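Side-chain contacts in NADPH-dependent aldehyde reductase YqhD (Escherichia coli, PDB 4QGS), which reduces a broad range of short-chain aldehydes to the corresponding alcohols with NADPH, using one zinc ion per subunit: residues 316-320 with 321-325; 368-371 with 372-375; 246-249 with 250-253. One frame throughout, in Å; residues are numbered along the deposited sequence.

Overall arrangement
All three contacts are local, made at helix ends in the largely helical C-terminal half of this iron-containing alcohol dehydrogenase. Contact 3 starts helix 249-262, contact 1 finishes helix 312-323 and contact 2 finishes helix 364-373. None touches another: centre to centre, contacts 1 and 3 are 27 Å apart, contacts 1 and 2 34 Å, and contacts 2 and 3, on opposite sides of the chain's centre, 41 Å. Contact 2 lies near the zinc site, the Leu371 side chain about 10 Å from that of the zinc ligand His278. Contacts 2 and 3 both lie near NADP(+)-binding residues, His374 about 9 Å from Lys171 and Arg252 about 8 Å from Thr193 between side chains; contact 1 is remote from these sites.

Contact 1: residues 316-320 with 321-325; sequences LQYAE and RVWNI
Tyr318 and Trp323 lie alongside each other and point the same way, joined at their ends by a nearly linear hydrogen bond: the indole NE1 of Trp323 gives its N-H to Tyr318 OH at 3.0 Å, with the oxygen in the plane of the indole. The phenol oxygen is also hydrogen-bonded to Thr341, so two partners fix it. The same pair makes an offset edge-to-face contact, planes at 81°, in which Trp323 CD1 sits over one face of the phenol, 3.7 Å from Tyr318 CZ. Different first torsions bring them together across five residues: Tyr318 sends CG away from its backbone N (chi1 166°), toward the coming turn, while Trp323 holds CG beside its own N (chi1 -70°) and leans back. Val322 CG2 packs nearer the backbone end of the phenol, 3.9 Å from Tyr318 CD1.

All this happens at the C-terminal end of helix 312-323, where the chain leaves helical geometry at Asn324 with positive phi. Ala319 O takes a firm bond from Ile325 N at 2.8 Å, the donor standing above the carbonyl plane, and a weak one from Trp323 N. Alongside this turn Ala319 CB meets Ile325 CB at 4.0 Å. Helices 222-244 and 330-347 pack against this last turn, Trp323 touching Ile236 and Ala340.

On the more exposed flank Arg321, its CG beside its own backbone N, sets that atom 3.9 Å from Gln317 CG. Their polar ends converge on Glu229: Arg321 NH1 makes a salt bridge to one carboxylate oxygen and Gln317 NE2 a hydrogen bond to the other.

Contact 2: residues 368-371 with 372-375; sequences LKKL and EEHG
A Schellman motif ends helix 364-373, and Lys370, Glu373 and His374 gather their side chains on its last turn. Lys370 and Glu373 run side by side in the same direction, and the ammonium NZ of Lys370 reaches Glu373 OE1 at 3.3 Å, a salt bridge whose hydrogen bond is weak. The lysine chain bends at chi2 (-61°) and is extended from there on, which brings CD as well as NZ against the carboxylate; Glu373, extended beyond CG, comes to meet it.

His374 crosses the same lysine from the next position. Its ring lies over the carbonyl of its i-4 neighbour, with Lys370 O about 3.0 Å above the ring plane and off toward the rim, while CE1 touches Lys370 CD at 3.9 Å. A water in the plane of the imidazole, hydrogen-bonded to His374 NE2 at 3.3 Å, accepts from Lys370 NZ at 3.1 Å and so links the two side chains. Were Lys370 cut back to an alanine, the Glu373 carboxylate would probably lose this positive partner and the water bridge from His374 its other end.

Backbone bonds close the helix here: His374 N still reaches Lys370 O at 2.9 Å, and Gly375, where phi turns positive, bonds back to Glu372 O. This cap lies in the C-terminal half of the enzyme, against helix 276-288, which carries the zinc ligand His278. Leu371, the buried member, packs on Leu280 and Glu283 of that helix and on Ser390 of helix 387-396. His374 ND1 is hydrogen-bonded to Glu283, which would hold the ring's rotation.

Contact 3: residues 246-249 with 250-253; sequences PENY and DVRA
Asn248 meets Val251 as the N-cap of helix 249-262, its OD1 accepting the amide of Val251 at 3.2 Å in a nearly straight capping bond (170°), the N-H arriving from above the carboxamide plane. CG, anti to the backbone N at chi1 -179°, carries the amide back over the first turn, the two side chains crossing at about a right angle with Val251 CG2 3.5 Å from Asn248 CG. ND2 is held by Glu245, which helps fix the turn of the amide.

Tyr249 forms an intermediate, partly exposed flank. It lays one ring face over Ala253 CB, a CH-pi contact of 4.2 Å from CB to ring centroid, and also makes a cation-pi contact with Lys27.

The solvent side is looser: exposed Asp250 brings OD1 no nearer to the Tyr249 ring than 3.7 Å, at CD2, and Pro246 is exposed too, though its carbonyl takes a bond from the buried Arg252. The tight side, by contrast, holds Val251 and Arg252, both buried and both touching Ala242 of helix 222-244. Arg252, folded at chi2 and chi3, curls back so that NH1 meets Pro246 O at 2.9 Å, in the carbonyl plane and on a lone pair.

Contact 1: residues 316-320 with 321-325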
loop_
_atom_site.group_PDB
_atom_site.type_symbol
_atom_site.label_atom_id
_atom_site.label_comp_id
_atom_site.label_asym_id
_atom_site.label_seq_id
_atom_site.Cartn_x
_atom_site.Cartn_y
_atom_site.Cartn_z
ATOM N N LEU A 316 -3.565 24.503 -4.521
ATOM C CA LEU A 316 -4.194 25.237 -5.610
ATOM C C LEU A 316 -3.993 24.537 -6.954
ATOM O O LEU A 316 -4.879 24.542 -7.816
ATOM C CB LEU A 316 -3.628 26.668 -5.680
ATOM C CG LEU A 316 -4.024 27.553 -4.499
ATOM C CD1 LEU A 316 -3.172 28.824 -4.504
ATOM C CD2 LEU A 316 -5.490 27.899 -4.571
ATOM N N GLN A 317 -2.823 23.936 -7.137
ATOM C CA GLN A 317 -2.556 23.193 -8.368
ATOM C C GLN A 317 -3.467 21.970 -8.440
ATOM O O GLN A 317 -4.043 21.666 -9.480
ATOM C CB GLN A 317 -1.081 22.774 -8.463
ATOM C CG GLN A 317 -0.739 22.074 -9.792
ATOM C CD GLN A 317 0.757 21.911 -10.015
ATOM O OE1 GLN A 317 1.563 22.657 -9.460
ATOM N NE2 GLN A 317 1.135 20.924 -10.825
ATOM N N TYR A 318 -3.593 21.280 -7.312
ATOM C CA TYR A 318 -4.474 20.128 -7.184
ATOM C C TYR A 318 -5.911 20.525 -7.494
ATOM O O TYR A 318 -6.606 19.839 -8.246
ATOM C CB TYR A 318 -4.327 19.551 -5.769
ATOM C CG TYR A 318 -5.370 18.557 -5.295
ATOM C CD1 TYR A 318 -5.346 17.240 -5.727
ATOM C CD2 TYR A 318 -6.321 18.921 -4.350
ATOM C CE1 TYR A 318 -6.278 16.306 -5.261
ATOM C CE2 TYR A 318 -7.262 17.995 -3.870
ATOM C CZ TYR A 318 -7.234 16.695 -4.340
ATOM O OH TYR A 318 -8.149 15.773 -3.880
ATOM N N ALA A 319 -6.341 21.659 -6.952
ATOM C CA ALA A 319 -7.716 22.119 -7.142
ATOM C C ALA A 319 -8.013 22.362 -8.614
ATOM O O ALA A 319 -9.059 21.969 -9.119
ATOM C CB ALA A 319 -7.973 23.371 -6.342
ATOM N N GLU A 320 -7.075 23.001 -9.304
ATOM C CA GLU A 320 -7.240 23.292 -10.722
ATOM C C GLU A 320 -7.093 22.049 -11.610
ATOM O O GLU A 320 -7.963 21.763 -12.441
ATOM C CB GLU A 320 -6.223 24.365 -11.138
ATOM C CG GLU A 320 -6.337 24.811 -12.575
ATOM C CD GLU A 320 -5.442 26.004 -12.865
ATOM O OE1 GLU A 320 -5.486 26.981 -12.090
ATOM O OE2 GLU A 320 -4.691 25.959 -13.856
ATOM N N ARG A 321 -6.009 21.300 -11.418
ATOM C CA ARG A 321 -5.661 20.191 -12.314
ATOM C C ARG A 321 -6.524 18.953 -12.106
ATOM O O ARG A 321 -6.826 18.241 -13.057
ATOM C CB ARG A 321 -4.192 19.793 -12.138
ATOM C CG ARG A 321 -3.165 20.863 -12.562
ATOM C CD ARG A 321 -2.858 20.786 -14.040
ATOM N NE ARG A 321 -1.912 21.834 -14.441
ATOM C CZ ARG A 321 -0.592 21.683 -14.471
ATOM N NH1 ARG A 321 -0.044 20.533 -14.116
ATOM N NH2 ARG A 321 0.191 22.695 -14.858
ATOM N N VAL A 322 -6.912 18.691 -10.864
ATOM C CA VAL A 322 -7.660 17.466 -10.580
ATOM C C VAL A 322 -9.169 17.735 -10.476
ATOM O O VAL A 322 -9.975 16.930 -10.934
ATOM C CB VAL A 322 -7.122 16.799 -9.295
ATOM C CG1 VAL A 322 -7.989 15.608 -8.869
ATOM C CG2 VAL A 322 -5.675 16.351 -9.506
ATOM N N TRP A 323 -9.554 18.870 -9.896
ATOM C CA TRP A 323 -10.977 19.143 -9.661
ATOM C C TRP A 323 -11.580 20.252 -10.534
ATOM O O TRP A 323 -12.752 20.594 -10.386
ATOM C CB TRP A 323 -11.200 19.490 -8.183
ATOM C CG TRP A 323 -11.013 18.316 -7.282
ATOM C CD1 TRP A 323 -9.944 18.055 -6.472
ATOM C CD2 TRP A 323 -11.917 17.219 -7.120
ATOM N NE1 TRP A 323 -10.132 16.863 -5.812
ATOM C CE2 TRP A 323 -11.335 16.326 -6.200
ATOM C CE3 TRP A 323 -13.164 16.899 -7.674
ATOM C CZ2 TRP A 323 -11.963 15.144 -5.798
ATOM C CZ3 TRP A 323 -13.783 15.722 -7.287
ATOM C CH2 TRP A 323 -13.178 14.859 -6.356
ATOM N N ASN A 324 -10.770 20.816 -11.422
ATOM C CA ASN A 324 -11.209 21.888 -12.315
ATOM C C ASN A 324 -11.738 23.101 -11.550
ATOM O O ASN A 324 -12.650 23.783 -12.010
ATOM C CB ASN A 324 -12.277 21.376 -13.290
ATOM C CG ASN A 324 -12.423 22.274 -14.509
ATOM O OD1 ASN A 324 -11.478 22.966 -14.896
ATOM N ND2 ASN A 324 -13.606 22.275 -15.114
ATOM N N ILE A 325 -11.165 23.357 -10.377
ATOM C CA ILE A 325 -11.534 24.518 -9.566
ATOM C C ILE A 325 -10.614 25.678 -9.922
ATOM O O ILE A 325 -9.434 25.674 -9.568
ATOM C CB ILE A 325 -11.440 24.235 -8.043
ATOM C CG1 ILE A 325 -12.379 23.099 -7.643
ATOM C CG2 ILE A 325 -11.760 25.485 -7.238
ATOM C CD1 ILE A 325 -12.126 22.574 -6.233
#

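Contact 2: residues 368-371 with 372-375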
loop_
_atom_site.group_PDB
_atom_site.type_symbol
_atom_site.label_atom_id
_atom_site.label_comp_id
_atom_site.label_asym_id
_atom_site.label_seq_id
_atom_site.Cartn_x
_atom_site.Cartn_y
_atom_site.Cartn_z
ATOM N N LEU A 368 -1.700 10.838 21.104
ATOM C CA LEU A 368 -0.508 11.670 21.095
ATOM C C LEU A 368 0.624 11.013 21.881
ATOM O O LEU A 368 1.784 11.118 21.492
ATOM C CB LEU A 368 -0.819 13.065 21.646
ATOM C CG LEU A 368 -1.827 13.843 20.795
ATOM C CD1 LEU A 368 -2.344 15.066 21.549
ATOM C CD2 LEU A 368 -1.256 14.243 19.434
ATOM N N LYS A 369 0.280 10.325 22.970
ATOM C CA LYS A 369 1.270 9.550 23.723
ATOM C C LYS A 369 1.889 8.464 22.840
ATOM O O LYS A 369 3.090 8.242 22.868
ATOM C CB LYS A 369 0.635 8.918 24.969
ATOM C CG LYS A 369 0.310 9.925 26.067
ATOM C CD LYS A 369 -0.169 9.233 27.346
ATOM C CE LYS A 369 -0.360 10.224 28.491
ATOM N NZ LYS A 369 -1.428 11.233 28.238
ATOM N N LYS A 370 1.058 7.796 22.048
ATOM C CA LYS A 370 1.554 6.769 21.140
ATOM C C LYS A 370 2.438 7.345 20.043
ATOM O O LYS A 370 3.484 6.769 19.732
ATOM C CB LYS A 370 0.390 5.998 20.524
ATOM C CG LYS A 370 -0.141 4.894 21.435
ATOM C CD LYS A 370 0.961 3.873 21.723
ATOM C CE LYS A 370 0.483 2.763 22.638
ATOM N NZ LYS A 370 1.543 1.724 22.837
ATOM N N LEU A 371 2.027 8.465 19.451
ATOM C CA LEU A 371 2.880 9.151 18.478
ATOM C C LEU A 371 4.246 9.444 19.070
ATOM O O LEU A 371 5.272 9.213 18.425
ATOM C CB LEU A 371 2.257 10.463 18.010
ATOM C CG LEU A 371 1.126 10.477 16.989
ATOM C CD1 LEU A 371 0.699 11.925 16.840
ATOM C CD2 LEU A 371 1.565 9.881 15.633
ATOM N N GLU A 372 4.259 9.963 20.293
ATOM C CA GLU A 372 5.522 10.311 20.924
ATOM C C GLU A 372 6.354 9.061 21.180
ATOM O O GLU A 372 7.570 9.056 20.951
ATOM C CB GLU A 372 5.287 11.094 22.220
ATOM C CG GLU A 372 6.572 11.469 22.950
ATOM C CD GLU A 372 6.368 12.552 23.994
ATOM O OE1 GLU A 372 5.243 12.682 24.510
ATOM O OE2 GLU A 372 7.340 13.276 24.301
ATOM N N GLU A 373 5.692 8.001 21.632
ATOM C CA GLU A 373 6.353 6.728 21.895
ATOM C C GLU A 373 6.990 6.173 20.613
ATOM O O GLU A 373 8.072 5.573 20.637
ATOM C CB GLU A 373 5.342 5.730 22.473
ATOM C CG GLU A 373 5.916 4.371 22.847
ATOM C CD GLU A 373 4.853 3.395 23.332
ATOM O OE1 GLU A 373 3.815 3.845 23.876
ATOM O OE2 GLU A 373 5.059 2.174 23.161
ATOM N N HIS A 374 6.312 6.399 19.493
ATOM C CA HIS A 374 6.746 5.857 18.215
ATOM C C HIS A 374 7.681 6.796 17.456
ATOM O O HIS A 374 8.055 6.517 16.317
ATOM C CB HIS A 374 5.525 5.525 17.364
ATOM C CG HIS A 374 4.651 4.470 17.964
ATOM N ND1 HIS A 374 3.313 4.356 17.665
ATOM C CD2 HIS A 374 4.932 3.470 18.832
ATOM C CE1 HIS A 374 2.798 3.335 18.335
ATOM N NE2 HIS A 374 3.760 2.781 19.050
ATOM N N GLY A 375 8.058 7.903 18.094
ATOM C CA GLY A 375 9.014 8.838 17.523
ATOM C C GLY A 375 8.449 9.702 16.415
ATOM O O GLY A 375 9.195 10.294 15.640
HETATM O O HOH W 1 3.298 0.099 20.835
#

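Contact 3: residues 246-249 with 250-253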
loop_
_atom_site.group_PDB
_atom_site.type_symbol
_atom_site.label_atom_id
_atom_site.label_comp_id
_atom_site.label_asym_id
_atom_site.label_seq_id
_atom_site.Cartn_x
_atom_site.Cartn_y
_atom_site.Cartn_z
ATOM N N PRO A 246 -18.966 -3.773 -10.627
ATOM C CA PRO A 246 -17.831 -4.568 -10.148
ATOM C C PRO A 246 -17.239 -5.490 -11.194
ATOM O O PRO A 246 -16.062 -5.829 -11.080
ATOM C CB PRO A 246 -18.435 -5.392 -8.999
ATOM C CG PRO A 246 -19.685 -4.652 -8.606
ATOM C CD PRO A 246 -20.203 -4.097 -9.895
ATOM N N GLU A 247 -18.026 -5.899 -12.190
ATOM C CA GLU A 247 -17.505 -6.781 -13.241
ATOM C C GLU A 247 -17.279 -6.074 -14.592
ATOM O O GLU A 247 -17.131 -6.719 -15.645
ATOM C CB GLU A 247 -18.444 -7.982 -13.393
ATOM C CG GLU A 247 -18.539 -8.753 -12.082
ATOM C CD GLU A 247 -19.198 -10.108 -12.208
ATOM O OE1 GLU A 247 -19.152 -10.869 -11.220
ATOM O OE2 GLU A 247 -19.754 -10.406 -13.277
ATOM N N ASN A 248 -17.234 -4.744 -14.562
ATOM C CA ASN A 248 -16.855 -3.972 -15.739
ATOM C C ASN A 248 -15.334 -4.030 -15.889
ATOM O O ASN A 248 -14.614 -3.353 -15.156
ATOM C CB ASN A 248 -17.360 -2.522 -15.621
ATOM C CG ASN A 248 -17.024 -1.657 -16.844
ATOM O OD1 ASN A 248 -15.979 -1.805 -17.460
ATOM N ND2 ASN A 248 -17.918 -0.728 -17.174
ATOM N N TYR A 249 -14.854 -4.835 -16.835
ATOM C CA TYR A 249 -13.418 -5.057 -16.967
ATOM C C TYR A 249 -12.614 -3.767 -17.124
ATOM O O TYR A 249 -11.600 -3.593 -16.443
ATOM C CB TYR A 249 -13.089 -5.981 -18.144
ATOM C CG TYR A 249 -11.593 -6.140 -18.265
ATOM C CD1 TYR A 249 -10.915 -7.029 -17.449
ATOM C CD2 TYR A 249 -10.859 -5.368 -19.157
ATOM C CE1 TYR A 249 -9.553 -7.166 -17.523
ATOM C CE2 TYR A 249 -9.483 -5.489 -19.240
ATOM C CZ TYR A 249 -8.837 -6.395 -18.417
ATOM O OH TYR A 249 -7.471 -6.537 -18.476
ATOM N N ASP A 250 -13.038 -2.890 -18.037
ATOM C CA ASP A 250 -12.284 -1.665 -18.314
ATOM C C ASP A 250 -12.150 -0.819 -17.057
ATOM O O ASP A 250 -11.071 -0.265 -16.773
ATOM C CB ASP A 250 -12.955 -0.841 -19.421
ATOM C CG ASP A 250 -12.727 -1.414 -20.811
ATOM O OD1 ASP A 250 -11.879 -2.319 -20.964
ATOM O OD2 ASP A 250 -13.397 -0.938 -21.756
ATOM N N VAL A 251 -13.248 -0.725 -16.310
ATOM C CA VAL A 251 -13.266 0.017 -15.049
ATOM C C VAL A 251 -12.309 -0.594 -14.043
ATOM O O VAL A 251 -11.461 0.114 -13.476
ATOM C CB VAL A 251 -14.685 0.069 -14.443
ATOM C CG1 VAL A 251 -14.634 0.492 -12.973
ATOM C CG2 VAL A 251 -15.549 1.022 -15.239
ATOM N N ARG A 252 -12.421 -1.907 -13.831
ATOM C CA ARG A 252 -11.587 -2.587 -12.830
ATOM C C ARG A 252 -10.114 -2.577 -13.236
ATOM O O ARG A 252 -9.221 -2.493 -12.390
ATOM C CB ARG A 252 -12.070 -4.030 -12.614
ATOM C CG ARG A 252 -13.511 -4.145 -12.104
ATOM C CD ARG A 252 -13.807 -3.208 -10.922
ATOM N NE ARG A 252 -13.001 -3.480 -9.737
ATOM C CZ ARG A 252 -13.366 -4.302 -8.757
ATOM N NH1 ARG A 252 -14.527 -4.951 -8.828
ATOM N NH2 ARG A 252 -12.578 -4.470 -7.705
ATOM N N ALA A 253 -9.872 -2.636 -14.539
ATOM C CA ALA A 253 -8.512 -2.554 -15.068
ATOM C C ALA A 253 -7.894 -1.180 -14.809
ATOM O O ALA A 253 -6.746 -1.069 -14.345
ATOM C CB ALA A 253 -8.502 -2.871 -16.577
#